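Local atomic coordinates of putative uncharacterized protein (Photobacterium profundum, PDB entry 3R87), a protein that probably hydrolyses acyl-coenzyme A thioesters, being a hot-dog-fold member of the 4-hydroxybenzoyl-CoA thioesterase family. Residues Val11-Tyr14 with Tyr15-Asp19; Gly22-His26 with Pro27-Lys31; Glu95-Arg98 with Pro99-Arg103; Leu30-Phe33 with Glu34-Arg37; Ala47-Trp50 with Asn51-Leu55. All coordinates share one frame; numbering follows the deposited sequence.

Contact 1 of 5, residues Val11-Tyr14 with Tyr15-Asp19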
loop_
_atom_site.group_PDB
_atom_site.type_symbol
_atom_site.label_atom_id
_atom_site.label_comp_id
_atom_site.label_asym_id
_atom_site.label_seq_id
_atom_site.Cartn_x
_atom_site.Cartn_y
_atom_site.Cartn_z
ATOM N N VAL A 11 -3.888 16.355 1.546
ATOM C CA VAL A 11 -3.402 15.109 0.976
ATOM C C VAL A 11 -3.449 15.213 -0.533
ATOM O O VAL A 11 -4.532 15.417 -1.107
ATOM C CB VAL A 11 -4.239 13.872 1.463
ATOM C CG1 VAL A 11 -3.867 12.629 0.631
ATOM C CG2 VAL A 11 -3.949 13.674 2.945
ATOM N N GLN A 12 -2.299 15.022 -1.184
ATOM C CA GLN A 12 -2.259 14.972 -2.628
ATOM C C GLN A 12 -2.415 13.523 -3.089
ATOM O O GLN A 12 -1.865 12.597 -2.494
ATOM C CB GLN A 12 -0.968 15.557 -3.164
ATOM C CG GLN A 12 -0.903 15.596 -4.652
ATOM C CD GLN A 12 0.085 16.525 -5.267
ATOM O OE1 GLN A 12 0.434 17.567 -4.677
ATOM N NE2 GLN A 12 0.515 16.232 -6.460
ATOM N N ILE A 13 -3.149 13.342 -4.191
ATOM C CA ILE A 13 -3.433 12.025 -4.768
ATOM C C ILE A 13 -2.424 11.735 -5.882
ATOM O O ILE A 13 -2.409 12.431 -6.915
ATOM C CB ILE A 13 -4.866 11.990 -5.296
ATOM C CG1 ILE A 13 -5.880 12.357 -4.196
ATOM C CG2 ILE A 13 -5.179 10.632 -5.918
ATOM C CD1 ILE A 13 -5.757 11.563 -2.918
ATOM N N TYR A 14 -1.613 10.711 -5.686
ATOM C CA TYR A 14 -0.568 10.298 -6.610
ATOM C C TYR A 14 -0.956 8.974 -7.269
ATOM O O TYR A 14 -2.009 8.386 -6.982
ATOM C CB TYR A 14 0.758 10.133 -5.850
ATOM C CG TYR A 14 1.233 11.381 -5.168
ATOM C CD1 TYR A 14 1.987 12.342 -5.888
ATOM C CD2 TYR A 14 1.021 11.594 -3.829
ATOM C CE1 TYR A 14 2.486 13.475 -5.231
ATOM C CE2 TYR A 14 1.500 12.727 -3.188
ATOM C CZ TYR A 14 2.257 13.654 -3.894
ATOM O OH TYR A 14 2.754 14.749 -3.237
ATOM N N TYR A 15 -0.089 8.428 -8.134
ATOM C CA TYR A 15 -0.378 7.143 -8.749
ATOM C C TYR A 15 -0.576 6.027 -7.716
ATOM O O TYR A 15 -1.363 5.111 -7.948
ATOM C CB TYR A 15 0.755 6.730 -9.710
ATOM C CG TYR A 15 0.573 7.241 -11.124
ATOM C CD1 TYR A 15 0.889 8.502 -11.500
ATOM C CD2 TYR A 15 0.086 6.392 -12.082
ATOM C CE1 TYR A 15 0.701 8.935 -12.855
ATOM C CE2 TYR A 15 -0.088 6.804 -13.423
ATOM C CZ TYR A 15 0.164 8.085 -13.736
ATOM O OH TYR A 15 0.010 8.539 -15.051
ATOM N N GLU A 16 0.126 6.083 -6.591
ATOM C CA GLU A 16 -0.036 5.035 -5.558
ATOM C C GLU A 16 -1.439 4.993 -5.001
ATOM O O GLU A 16 -1.787 4.005 -4.325
ATOM C CB GLU A 16 0.916 5.308 -4.414
ATOM C CG GLU A 16 0.639 6.577 -3.645
ATOM C CD GLU A 16 1.808 7.056 -2.798
ATOM O OE1 GLU A 16 1.751 6.837 -1.557
ATOM O OE2 GLU A 16 2.778 7.594 -3.360
ATOM N N ASP A 17 -2.221 6.061 -5.149
ATOM C CA ASP A 17 -3.514 6.194 -4.481
ATOM C C ASP A 17 -4.675 5.713 -5.323
ATOM O O ASP A 17 -5.745 5.435 -4.753
ATOM C CB ASP A 17 -3.703 7.671 -4.126
ATOM C CG ASP A 17 -2.627 8.153 -3.152
ATOM O OD1 ASP A 17 -2.626 7.589 -2.011
ATOM O OD2 ASP A 17 -1.795 8.995 -3.507
ATOM N N THR A 18 -4.540 5.695 -6.637
ATOM C CA THR A 18 -5.641 5.395 -7.540
ATOM C C THR A 18 -5.649 3.911 -7.905
ATOM O O THR A 18 -4.633 3.207 -7.749
ATOM C CB THR A 18 -5.593 6.240 -8.781
ATOM O OG1 THR A 18 -4.359 5.933 -9.460
ATOM C CG2 THR A 18 -5.678 7.741 -8.443
ATOM N N ASP A 19 -6.775 3.456 -8.413
ATOM C CA ASP A 19 -6.876 2.125 -9.050
ATOM C C ASP A 19 -7.307 2.291 -10.488
ATOM O O ASP A 19 -7.537 3.393 -10.984
ATOM C CB ASP A 19 -7.744 1.178 -8.211
ATOM C CG ASP A 19 -9.170 1.613 -8.140
ATOM O OD1 ASP A 19 -9.720 2.059 -9.176
ATOM O OD2 ASP A 19 -9.775 1.514 -7.052
#
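Tyr14 and Asp17 hold each other by two hydrogen bonds across a single tight turn, a compact example of a side chain closing a loop. The amide of Tyr14 donates to Asp17 OD2 over 2.8 Å, almost straight at 170°, and meets the anti lone pair of that oxygen. In return Asp17 N donates to Tyr14 O at 3.0 Å, approaching from above the carbonyl plane. The other carboxylate oxygen, OD1, is taken by the hydroxyl of Tyr32, so both oxygens of this buried acid have partners. Beside them Ile13 CG2 rests 3.8 Å from Asp17 CB, an apolar flank to the polar pair. Several other polar ends reach neighbouring subunits: Tyr14 OH bonds His39 and Glu16 OE1 forms a salt bridge with Arg35, both of the second subunit, and Thr18 OG1 bonds His20 of the third. Pinning both the amide and the carbonyl of Tyr14 should stiffen the turn just after strand 7-12 and is consistent with a set direction for the side chains that reach the second subunit.

Contact 2 of 5, residues Gly22-His26 with Pro27-Lys31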
loop_
_atom_site.group_PDB
_atom_site.type_symbol
_atom_site.label_atom_id
_atom_site.label_comp_id
_atom_site.label_asym_id
_atom_site.label_seq_id
_atom_site.Cartn_x
_atom_site.Cartn_y
_atom_site.Cartn_z
ATOM N N GLY A 22 -9.990 4.582 -12.028
ATOM C CA GLY A 22 -9.791 6.003 -12.223
ATOM C C GLY A 22 -10.029 6.849 -11.025
ATOM O O GLY A 22 -10.060 8.086 -11.164
ATOM N N VAL A 23 -10.255 6.305 -9.857
ATOM C CA VAL A 23 -10.437 7.041 -8.600
ATOM C C VAL A 23 -9.563 6.448 -7.530
ATOM O O VAL A 23 -8.984 5.352 -7.694
ATOM C CB VAL A 23 -11.929 7.088 -8.202
ATOM C CG1 VAL A 23 -12.707 7.917 -9.246
ATOM C CG2 VAL A 23 -12.493 5.737 -7.938
ATOM N N VAL A 24 -9.497 7.124 -6.386
ATOM C CA VAL A 24 -8.782 6.625 -5.228
ATOM C C VAL A 24 -9.395 5.305 -4.788
ATOM O O VAL A 24 -10.616 5.197 -4.612
ATOM C CB VAL A 24 -8.762 7.652 -4.094
ATOM C CG1 VAL A 24 -8.229 7.058 -2.807
ATOM C CG2 VAL A 24 -7.958 8.867 -4.500
ATOM N N TYR A 25 -8.523 4.327 -4.545
ATOM C CA TYR A 25 -8.862 3.016 -4.037
ATOM C C TYR A 25 -9.308 3.163 -2.578
ATOM O O TYR A 25 -8.540 3.691 -1.749
ATOM C CB TYR A 25 -7.610 2.130 -4.229
ATOM C CG TYR A 25 -7.751 0.745 -3.647
ATOM C CD1 TYR A 25 -8.719 -0.114 -4.061
ATOM C CD2 TYR A 25 -6.819 0.310 -2.686
ATOM C CE1 TYR A 25 -8.795 -1.427 -3.444
ATOM C CE2 TYR A 25 -6.891 -0.949 -2.107
ATOM C CZ TYR A 25 -7.902 -1.779 -2.502
ATOM O OH TYR A 25 -8.024 -3.009 -1.852
ATOM N N HIS A 26 -10.511 2.690 -2.238
ATOM C CA HIS A 26 -11.162 3.130 -0.992
ATOM C C HIS A 26 -10.405 2.865 0.283
ATOM O O HIS A 26 -10.501 3.689 1.212
ATOM C CB HIS A 26 -12.621 2.664 -0.926
ATOM C CG HIS A 26 -12.786 1.186 -0.695
ATOM N ND1 HIS A 26 -12.790 0.277 -1.717
ATOM C CD2 HIS A 26 -12.905 0.463 0.451
ATOM C CE1 HIS A 26 -12.886 -0.943 -1.181
ATOM N NE2 HIS A 26 -12.942 -0.901 0.126
ATOM N N PRO A 27 -9.660 1.749 0.463
ATOM C CA PRO A 27 -8.939 1.568 1.720
ATOM C C PRO A 27 -7.958 2.671 2.014
ATOM O O PRO A 27 -7.603 2.952 3.175
ATOM C CB PRO A 27 -8.251 0.229 1.570
ATOM C CG PRO A 27 -9.164 -0.507 0.619
ATOM C CD PRO A 27 -9.556 0.545 -0.400
ATOM N N ASN A 28 -7.487 3.370 0.965
ATOM C CA ASN A 28 -6.491 4.419 1.196
ATOM C C ASN A 28 -7.037 5.570 2.024
ATOM O O ASN A 28 -6.256 6.257 2.679
ATOM C CB ASN A 28 -5.983 4.943 -0.154
ATOM C CG ASN A 28 -5.178 3.889 -0.886
ATOM O OD1 ASN A 28 -4.631 2.976 -0.263
ATOM N ND2 ASN A 28 -5.127 3.973 -2.192
ATOM N N PHE A 29 -8.360 5.804 2.010
ATOM C CA PHE A 29 -8.876 6.907 2.802
ATOM C C PHE A 29 -8.589 6.734 4.275
ATOM O O PHE A 29 -8.374 7.737 4.996
ATOM C CB PHE A 29 -10.359 7.123 2.518
ATOM C CG PHE A 29 -10.640 7.556 1.130
ATOM C CD1 PHE A 29 -10.174 8.791 0.638
ATOM C CD2 PHE A 29 -11.349 6.757 0.249
ATOM C CE1 PHE A 29 -10.467 9.217 -0.615
ATOM C CE2 PHE A 29 -11.653 7.181 -1.031
ATOM C CZ PHE A 29 -11.227 8.431 -1.486
ATOM N N LEU A 30 -8.610 5.498 4.795
ATOM C CA LEU A 30 -8.266 5.319 6.189
ATOM C C LEU A 30 -6.826 5.638 6.480
ATOM O O LEU A 30 -6.488 6.061 7.597
ATOM C CB LEU A 30 -8.617 3.934 6.742
ATOM C CG LEU A 30 -10.058 3.712 7.199
ATOM C CD1 LEU A 30 -10.196 2.146 7.201
ATOM C CD2 LEU A 30 -10.409 4.480 8.473
ATOM N N LYS A 31 -5.934 5.460 5.480
ATOM C CA LYS A 31 -4.544 5.906 5.662
ATOM C C LYS A 31 -4.495 7.435 5.856
ATOM O O LYS A 31 -3.764 7.933 6.720
ATOM C CB LYS A 31 -3.687 5.530 4.438
ATOM C CG LYS A 31 -3.587 4.068 4.209
ATOM C CD LYS A 31 -2.788 3.737 2.957
ATOM C CE LYS A 31 -2.719 2.203 2.750
ATOM N NZ LYS A 31 -1.555 1.756 1.892
HETATM O O HOH W 1 -10.636 3.378 3.999
#
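Pro27 is gripped by two aromatic rings, a single methylene, CD, being what both of them find. It lies 3.4 Å from the centroid of the Tyr25 ring, only 7° off the normal, and equally 3.4 Å from the centroid of the His26 ring, so the two CH-pi contacts press on this carbon from different sides. The imidazole reaches it because His26 CG sits between its own backbone N and carbonyl carbon (chi1 72°), folding the ring back over the residue that follows. A further CH-pi contact sets Val24 CG1 over one face of Phe29, 3.9 Å from the centroid and off toward the rim. Backbone bonds complete this dense part: Asn28 N to Tyr25 O at 2.9 Å closes a type I turn, and Phe29 N to His26 O follows. On the looser side a water bridges the backbone, donating a hydrogen bond to His26 O at 2.8 Å and accepting one from Leu30 N at 3.0 Å, where the bond from Leu30 N to Pro27 O is weak. Asn28 ND2 is bound by the carbonyl of Asp17. Having no N-H to donate, Pro27 adds no backbone donor; its CD contributes the two CH-pi contacts instead.

Contact 3 of 5, residues Glu95-Arg98 with Pro99-Arg103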
loop_
_atom_site.group_PDB
_atom_site.type_symbol
_atom_site.label_atom_id
_atom_site.label_comp_id
_atom_site.label_asym_id
_atom_site.label_seq_id
_atom_site.Cartn_x
_atom_site.Cartn_y
_atom_site.Cartn_z
ATOM N N GLU A 95 -13.241 13.778 7.516
ATOM C CA GLU A 95 -13.869 13.915 6.239
ATOM C C GLU A 95 -12.855 14.283 5.177
ATOM O O GLU A 95 -11.961 15.089 5.419
ATOM C CB GLU A 95 -14.966 15.002 6.255
ATOM C CG GLU A 95 -16.042 14.685 7.311
ATOM C CD GLU A 95 -17.173 15.658 7.374
ATOM O OE1 GLU A 95 -17.156 16.689 6.639
ATOM O OE2 GLU A 95 -18.109 15.409 8.179
ATOM N N VAL A 96 -12.994 13.699 3.986
ATOM C CA VAL A 96 -12.191 14.100 2.825
ATOM C C VAL A 96 -12.995 15.042 1.976
ATOM O O VAL A 96 -14.098 14.693 1.529
ATOM C CB VAL A 96 -11.863 12.842 1.954
ATOM C CG1 VAL A 96 -11.093 13.276 0.721
ATOM C CG2 VAL A 96 -11.183 11.765 2.742
ATOM N N TRP A 97 -12.434 16.239 1.721
ATOM C CA TRP A 97 -13.111 17.229 0.875
ATOM C C TRP A 97 -12.255 17.459 -0.385
ATOM O O TRP A 97 -11.078 17.893 -0.296
ATOM C CB TRP A 97 -13.253 18.557 1.655
ATOM C CG TRP A 97 -14.370 18.461 2.656
ATOM C CD1 TRP A 97 -14.404 17.716 3.799
ATOM C CD2 TRP A 97 -15.630 19.119 2.588
ATOM N NE1 TRP A 97 -15.608 17.891 4.445
ATOM C CE2 TRP A 97 -16.373 18.743 3.700
ATOM C CE3 TRP A 97 -16.208 20.009 1.642
ATOM C CZ2 TRP A 97 -17.668 19.226 3.953
ATOM C CZ3 TRP A 97 -17.461 20.498 1.897
ATOM C CH2 TRP A 97 -18.177 20.120 3.031
ATOM N N ARG A 98 -12.854 17.221 -1.533
ATOM C CA ARG A 98 -12.237 17.525 -2.820
ATOM C C ARG A 98 -12.183 19.020 -3.028
ATOM O O ARG A 98 -13.016 19.784 -2.445
ATOM C CB ARG A 98 -12.972 16.882 -3.963
ATOM C CG ARG A 98 -12.941 15.331 -3.908
ATOM C CD ARG A 98 -13.763 14.698 -4.967
ATOM N NE ARG A 98 -13.210 14.927 -6.310
ATOM C CZ ARG A 98 -13.900 14.895 -7.466
ATOM N NH1 ARG A 98 -15.231 14.669 -7.487
ATOM N NH2 ARG A 98 -13.288 15.100 -8.617
ATOM N N PRO A 99 -11.277 19.534 -3.846
ATOM C CA PRO A 99 -11.162 21.009 -4.022
ATOM C C PRO A 99 -12.436 21.623 -4.505
ATOM O O PRO A 99 -13.026 21.227 -5.501
ATOM C CB PRO A 99 -10.065 21.121 -5.080
ATOM C CG PRO A 99 -9.443 19.851 -5.211
ATOM C CD PRO A 99 -10.245 18.798 -4.580
ATOM N N GLY A 100 -12.915 22.638 -3.760
ATOM C CA GLY A 100 -14.130 23.354 -4.140
ATOM C C GLY A 100 -15.445 22.621 -3.885
ATOM O O GLY A 100 -16.505 23.171 -4.223
ATOM N N ALA A 101 -15.416 21.429 -3.298
ATOM C CA ALA A 101 -16.644 20.639 -3.161
ATOM C C ALA A 101 -17.552 21.217 -2.110
ATOM O O ALA A 101 -17.124 21.809 -1.118
ATOM C CB ALA A 101 -16.262 19.214 -2.741
ATOM N N SER A 102 -18.845 20.938 -2.279
ATOM C CA SER A 102 -19.869 21.357 -1.334
ATOM C C SER A 102 -20.335 20.219 -0.410
ATOM O O SER A 102 -21.232 20.443 0.412
ATOM C CB SER A 102 -21.063 21.958 -2.071
ATOM O OG SER A 102 -20.687 23.168 -2.700
ATOM N N ARG A 103 -19.744 19.039 -0.546
ATOM C CA ARG A 103 -20.019 17.942 0.339
ATOM C C ARG A 103 -18.730 17.135 0.495
ATOM O O ARG A 103 -17.902 17.111 -0.420
ATOM C CB ARG A 103 -21.096 17.019 -0.287
ATOM C CG ARG A 103 -21.805 16.079 0.474
ATOM C CD ARG A 103 -22.877 15.625 -0.395
ATOM N NE ARG A 103 -22.241 14.962 -1.518
ATOM C CZ ARG A 103 -22.732 13.831 -2.053
ATOM N NH1 ARG A 103 -23.824 13.245 -1.554
ATOM N NH2 ARG A 103 -22.169 13.312 -3.100
HETATM O O HOH W 2 -15.541 16.295 -1.640
#
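Trp97 lies against the loop formed by Ala101 to Arg103, and its indole can be traced atom by atom. From CB, the first torsion carries CG beside the backbone N, away from the carbonyl carbon (chi1 -77°). On the five-membered ring NE1 donates to Glu95 OE1 at 2.9 Å, the acceptor close to the ring plane, which ties down that edge of the indole. Along the six-membered ring CE3 comes 3.4 Å from Ala101 O; CZ3 is nearer still, 3.3 Å from the same oxygen, which lies at the ring edge. Further round, CH2 approaches Arg103 CA at 3.9 Å, and Arg103 C stands over one face toward the rim. Arg79 adds a cation-pi contact. Earlier in the same loop, Ala101 N bonds Arg98 O at 3.0 Å in a type II turn, with Gly100 at positive phi (76°), and a water links Arg98 N to Arg103 O. The arrangement belongs to a beta hairpin, the connection between antiparallel strands 89-97 and 106-115 in the hot-dog sheet.

Contact 4 of 5, residues Leu30-Phe33 with Glu34-Arg37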
loop_
_atom_site.group_PDB
_atom_site.type_symbol
_atom_site.label_atom_id
_atom_site.label_comp_id
_atom_site.label_asym_id
_atom_site.label_seq_id
_atom_site.Cartn_x
_atom_site.Cartn_y
_atom_site.Cartn_z
ATOM N N LEU A 30 -8.610 5.498 4.795
ATOM C CA LEU A 30 -8.266 5.319 6.189
ATOM C C LEU A 30 -6.826 5.638 6.480
ATOM O O LEU A 30 -6.488 6.061 7.597
ATOM C CB LEU A 30 -8.617 3.934 6.742
ATOM C CG LEU A 30 -10.058 3.712 7.199
ATOM C CD1 LEU A 30 -10.196 2.146 7.201
ATOM C CD2 LEU A 30 -10.409 4.480 8.473
ATOM N N LYS A 31 -5.934 5.460 5.480
ATOM C CA LYS A 31 -4.544 5.906 5.662
ATOM C C LYS A 31 -4.495 7.435 5.856
ATOM O O LYS A 31 -3.764 7.933 6.720
ATOM C CB LYS A 31 -3.687 5.530 4.438
ATOM C CG LYS A 31 -3.587 4.068 4.209
ATOM C CD LYS A 31 -2.788 3.737 2.957
ATOM C CE LYS A 31 -2.719 2.203 2.750
ATOM N NZ LYS A 31 -1.555 1.756 1.892
ATOM N N TYR A 32 -5.236 8.158 4.996
ATOM C CA TYR A 32 -5.198 9.607 5.087
ATOM C C TYR A 32 -5.754 10.070 6.435
ATOM O O TYR A 32 -5.245 11.019 7.016
ATOM C CB TYR A 32 -6.034 10.230 3.981
ATOM C CG TYR A 32 -5.689 9.748 2.566
ATOM C CD1 TYR A 32 -4.440 9.211 2.218
ATOM C CD2 TYR A 32 -6.676 9.804 1.600
ATOM C CE1 TYR A 32 -4.236 8.711 0.943
ATOM C CE2 TYR A 32 -6.476 9.315 0.312
ATOM C CZ TYR A 32 -5.238 8.739 0.010
ATOM O OH TYR A 32 -5.095 8.202 -1.234
ATOM N N PHE A 33 -6.804 9.384 6.924
ATOM C CA PHE A 33 -7.351 9.713 8.215
ATOM C C PHE A 33 -6.331 9.480 9.315
ATOM O O PHE A 33 -6.240 10.259 10.256
ATOM C CB PHE A 33 -8.631 8.968 8.466
ATOM C CG PHE A 33 -9.820 9.391 7.654
ATOM C CD1 PHE A 33 -9.860 10.576 6.926
ATOM C CD2 PHE A 33 -10.977 8.624 7.664
ATOM C CE1 PHE A 33 -10.987 11.003 6.267
ATOM C CE2 PHE A 33 -12.122 9.056 6.979
ATOM C CZ PHE A 33 -12.130 10.231 6.274
ATOM N N GLU A 34 -5.549 8.386 9.213
ATOM C CA GLU A 34 -4.501 8.102 10.173
ATOM C C GLU A 34 -3.468 9.241 10.191
ATOM O O GLU A 34 -3.086 9.710 11.277
ATOM C CB GLU A 34 -3.862 6.750 9.879
ATOM C CG GLU A 34 -3.016 6.210 11.002
ATOM C CD GLU A 34 -1.627 6.880 11.172
ATOM O OE1 GLU A 34 -1.025 7.255 10.209
ATOM O OE2 GLU A 34 -1.113 6.973 12.307
ATOM N N ARG A 35 -3.020 9.679 9.019
ATOM C CA ARG A 35 -2.047 10.759 8.956
ATOM C C ARG A 35 -2.588 11.977 9.672
ATOM O O ARG A 35 -1.895 12.666 10.423
ATOM C CB ARG A 35 -1.746 11.139 7.505
ATOM C CG ARG A 35 -1.164 10.042 6.646
ATOM C CD ARG A 35 -0.985 10.556 5.237
ATOM N NE ARG A 35 -0.757 9.477 4.298
ATOM C CZ ARG A 35 -0.777 9.605 2.980
ATOM N NH1 ARG A 35 -0.959 10.819 2.448
ATOM N NH2 ARG A 35 -0.688 8.538 2.218
ATOM N N ALA A 36 -3.851 12.311 9.379
ATOM C CA ALA A 36 -4.447 13.523 9.911
ATOM C C ALA A 36 -4.546 13.442 11.435
ATOM O O ALA A 36 -4.336 14.476 12.114
ATOM C CB ALA A 36 -5.787 13.754 9.249
ATOM N N ARG A 37 -4.890 12.292 12.001
ATOM C CA ARG A 37 -4.889 12.162 13.444
ATOM C C ARG A 37 -3.501 12.373 14.011
ATOM O O ARG A 37 -3.350 12.993 15.070
ATOM C CB ARG A 37 -5.452 10.828 13.906
ATOM C CG ARG A 37 -6.895 10.603 13.561
ATOM C CD ARG A 37 -7.498 9.370 14.231
ATOM N NE ARG A 37 -6.795 8.134 13.874
ATOM C CZ ARG A 37 -7.071 7.386 12.808
ATOM N NH1 ARG A 37 -8.015 7.690 11.963
ATOM N NH2 ARG A 37 -6.368 6.252 12.617
HETATM O O HOH W 3 -7.617 5.445 10.102
#
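Tyr32 and Arg35 run side by side, three residues apart on the helix, with the edge of the phenol turned onto the flat of the guanidinium. Tyr32 CD1 stands 3.6 Å above the guanidinium plane, over its centre, and the two planes are 64° apart. One turn after Phe33, Arg37 lays its CG 3.4 Å from Phe33 O. A bend at its third torsion (chi3 -59°) then brings NH1 back to 3.8 Å from Phe33 CB. A water in the guanidinium plane joins Arg37 NH2, at 2.9 Å, to Leu30 O, at 2.8 Å, which also accepts the helical bond from Glu34 N. A second shell sets these groups. Gln94 accepts from Arg37 NH1 and donates to Phe33 O. The ring edge and the guanidinium face it meets are each anchored at the polar end, Tyr32 OH by Asp17 and Arg35 NH2 by a salt bridge to Glu16 of the second subunit. Arg37, with a carbonyl-bound water and a neutral amide as partners, is tied to a neighbouring strand as well as to its own helix.

Contact 5 of 5, residues Ala47-Trp50 with Asn51-Leu55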
loop_
_atom_site.group_PDB
_atom_site.type_symbol
_atom_site.label_atom_id
_atom_site.label_comp_id
_atom_site.label_asym_id
_atom_site.label_seq_id
_atom_site.Cartn_x
_atom_site.Cartn_y
_atom_site.Cartn_z
ATOM N N ALA A 47 5.830 9.035 18.588
ATOM C CA ALA A 47 7.038 8.263 18.512
ATOM C C ALA A 47 7.656 8.151 19.925
ATOM O O ALA A 47 8.155 7.057 20.209
ATOM C CB ALA A 47 8.002 8.915 17.557
ATOM N N THR A 48 7.711 9.250 20.677
ATOM C CA THR A 48 8.287 9.211 22.062
ATOM C C THR A 48 7.451 8.291 22.931
ATOM O O THR A 48 8.020 7.495 23.702
ATOM C CB THR A 48 8.314 10.634 22.628
ATOM O OG1 THR A 48 9.173 11.481 21.799
ATOM C CG2 THR A 48 8.796 10.642 24.071
ATOM N N LEU A 49 6.144 8.375 22.831
ATOM C CA LEU A 49 5.270 7.525 23.692
ATOM C C LEU A 49 5.542 6.025 23.392
ATOM O O LEU A 49 5.637 5.203 24.274
ATOM C CB LEU A 49 3.807 7.904 23.476
ATOM C CG LEU A 49 2.746 7.090 24.265
ATOM C CD1 LEU A 49 2.846 7.410 25.778
ATOM C CD2 LEU A 49 1.362 7.336 23.782
ATOM N N TRP A 50 5.669 5.697 22.083
ATOM C CA TRP A 50 5.918 4.276 21.714
ATOM C C TRP A 50 7.392 3.886 22.099
ATOM O O TRP A 50 7.543 2.812 22.709
ATOM C CB TRP A 50 5.758 4.215 20.206
ATOM C CG TRP A 50 6.160 2.832 19.705
ATOM C CD1 TRP A 50 7.306 2.487 19.016
ATOM C CD2 TRP A 50 5.404 1.647 19.870
ATOM N NE1 TRP A 50 7.347 1.169 18.873
ATOM C CE2 TRP A 50 6.171 0.586 19.306
ATOM C CE3 TRP A 50 4.156 1.332 20.463
ATOM C CZ2 TRP A 50 5.746 -0.760 19.314
ATOM C CZ3 TRP A 50 3.718 -0.056 20.476
ATOM C CH2 TRP A 50 4.538 -1.054 19.895
ATOM N N ASN A 51 8.384 4.700 21.795
ATOM C CA ASN A 51 9.771 4.375 22.087
ATOM C C ASN A 51 10.006 4.234 23.594
ATOM O O ASN A 51 10.679 3.305 24.037
ATOM C CB ASN A 51 10.744 5.431 21.479
ATOM C CG ASN A 51 10.740 5.425 19.956
ATOM O OD1 ASN A 51 10.336 4.434 19.310
ATOM N ND2 ASN A 51 11.189 6.534 19.353
ATOM N N ASP A 52 9.460 5.162 24.376
ATOM C CA ASP A 52 9.731 5.238 25.819
ATOM C C ASP A 52 8.792 4.456 26.693
ATOM O O ASP A 52 9.184 4.060 27.784
ATOM C CB ASP A 52 9.692 6.685 26.374
ATOM C CG ASP A 52 10.747 7.568 25.797
ATOM O OD1 ASP A 52 11.615 7.071 25.047
ATOM O OD2 ASP A 52 10.711 8.802 26.080
ATOM N N HIS A 53 7.569 4.265 26.285
ATOM C CA HIS A 53 6.571 3.637 27.147
ATOM C C HIS A 53 5.915 2.481 26.464
ATOM O O HIS A 53 5.149 1.780 27.178
ATOM C CB HIS A 53 5.498 4.648 27.685
ATOM C CG HIS A 53 6.131 5.785 28.394
ATOM N ND1 HIS A 53 6.552 5.689 29.711
ATOM C CD2 HIS A 53 6.579 6.975 27.933
ATOM C CE1 HIS A 53 7.161 6.810 30.051
ATOM N NE2 HIS A 53 7.192 7.606 28.991
ATOM N N GLY A 54 6.151 2.226 25.166
ATOM C CA GLY A 54 5.485 1.056 24.455
ATOM C C GLY A 54 3.978 1.182 24.401
ATOM O O GLY A 54 3.272 0.147 24.367
ATOM N N LEU A 55 3.491 2.439 24.456
ATOM C CA LEU A 55 2.036 2.737 24.265
ATOM C C LEU A 55 1.815 3.236 22.935
ATOM O O LEU A 55 2.599 4.063 22.374
ATOM C CB LEU A 55 1.534 3.730 25.328
ATOM C CG LEU A 55 1.615 3.196 26.789
ATOM C CD1 LEU A 55 0.965 4.304 27.691
ATOM C CD2 LEU A 55 0.962 1.839 27.080
#
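Leu49 and Leu55 meet because their first torsions let the ends of the side chains come together: Leu49 CG is anti to its backbone N (chi1 178°), while Leu55 CG lies beside its own N (chi1 -63°). Leu49 CG then comes to 3.7 Å from Leu55 CB, the two chains crossing at a slant. Trp50 takes the same setting as Leu49 (chi1 173°), which brings its six-membered ring to the returning backbone. Leu55 O lies in the indole plane at its edge, 3.7 Å from CE3, and Gly54 CA is over one face, out toward the rim. Beyond this the indole meets His20 of the fourth subunit edge-to-face. On another side of the helix Thr48 and Asp52 lie alongside, CG2 to OD2 3.3 Å, while the Thr48 hydroxyl bonds the carbonyl of Asp44. The helical ladder runs to its end with His53 N on Leu49 O at 2.9 Å and Gly54 N on Trp50 O, also 2.9 Å, each donor standing above the carbonyl plane. Gly54 has left helical angles for positive phi, turning the chain so that Leu55 folds back against Leu49. His53 and Asp127 are magnesium ligands seen in this protein, though no metal is bound to this chain. A terminal 5-to-1 bond to a positive-phi glycine, with an apolar contact beyond it, fits the alpha-L helix C-cap motif.

From the N terminus, contact 1 closes the turn that follows strand 7-12. Contact 2 follows in series, closing the loop that enters helix 28-41; the two touch where Asp17 O meets Tyr25 N and Asn28 ND2. Contact 4 continues along that helix, sharing Leu30 and Lys31 with contact 2, and returns to contact 1 through Tyr32. Contact 5 ends helix 43-53, with its nearest atoms about 10 Å from contact 4. Last comes contact 3, the loop of the hairpin between strands 89-97 and 106-115, whose Val96 packs on Phe29 and Phe33 and so joins the sheet to the helix of contacts 2 and 4. None is enclosed by another; contacts 3 and 5 lie at opposite sides of the chain's centre.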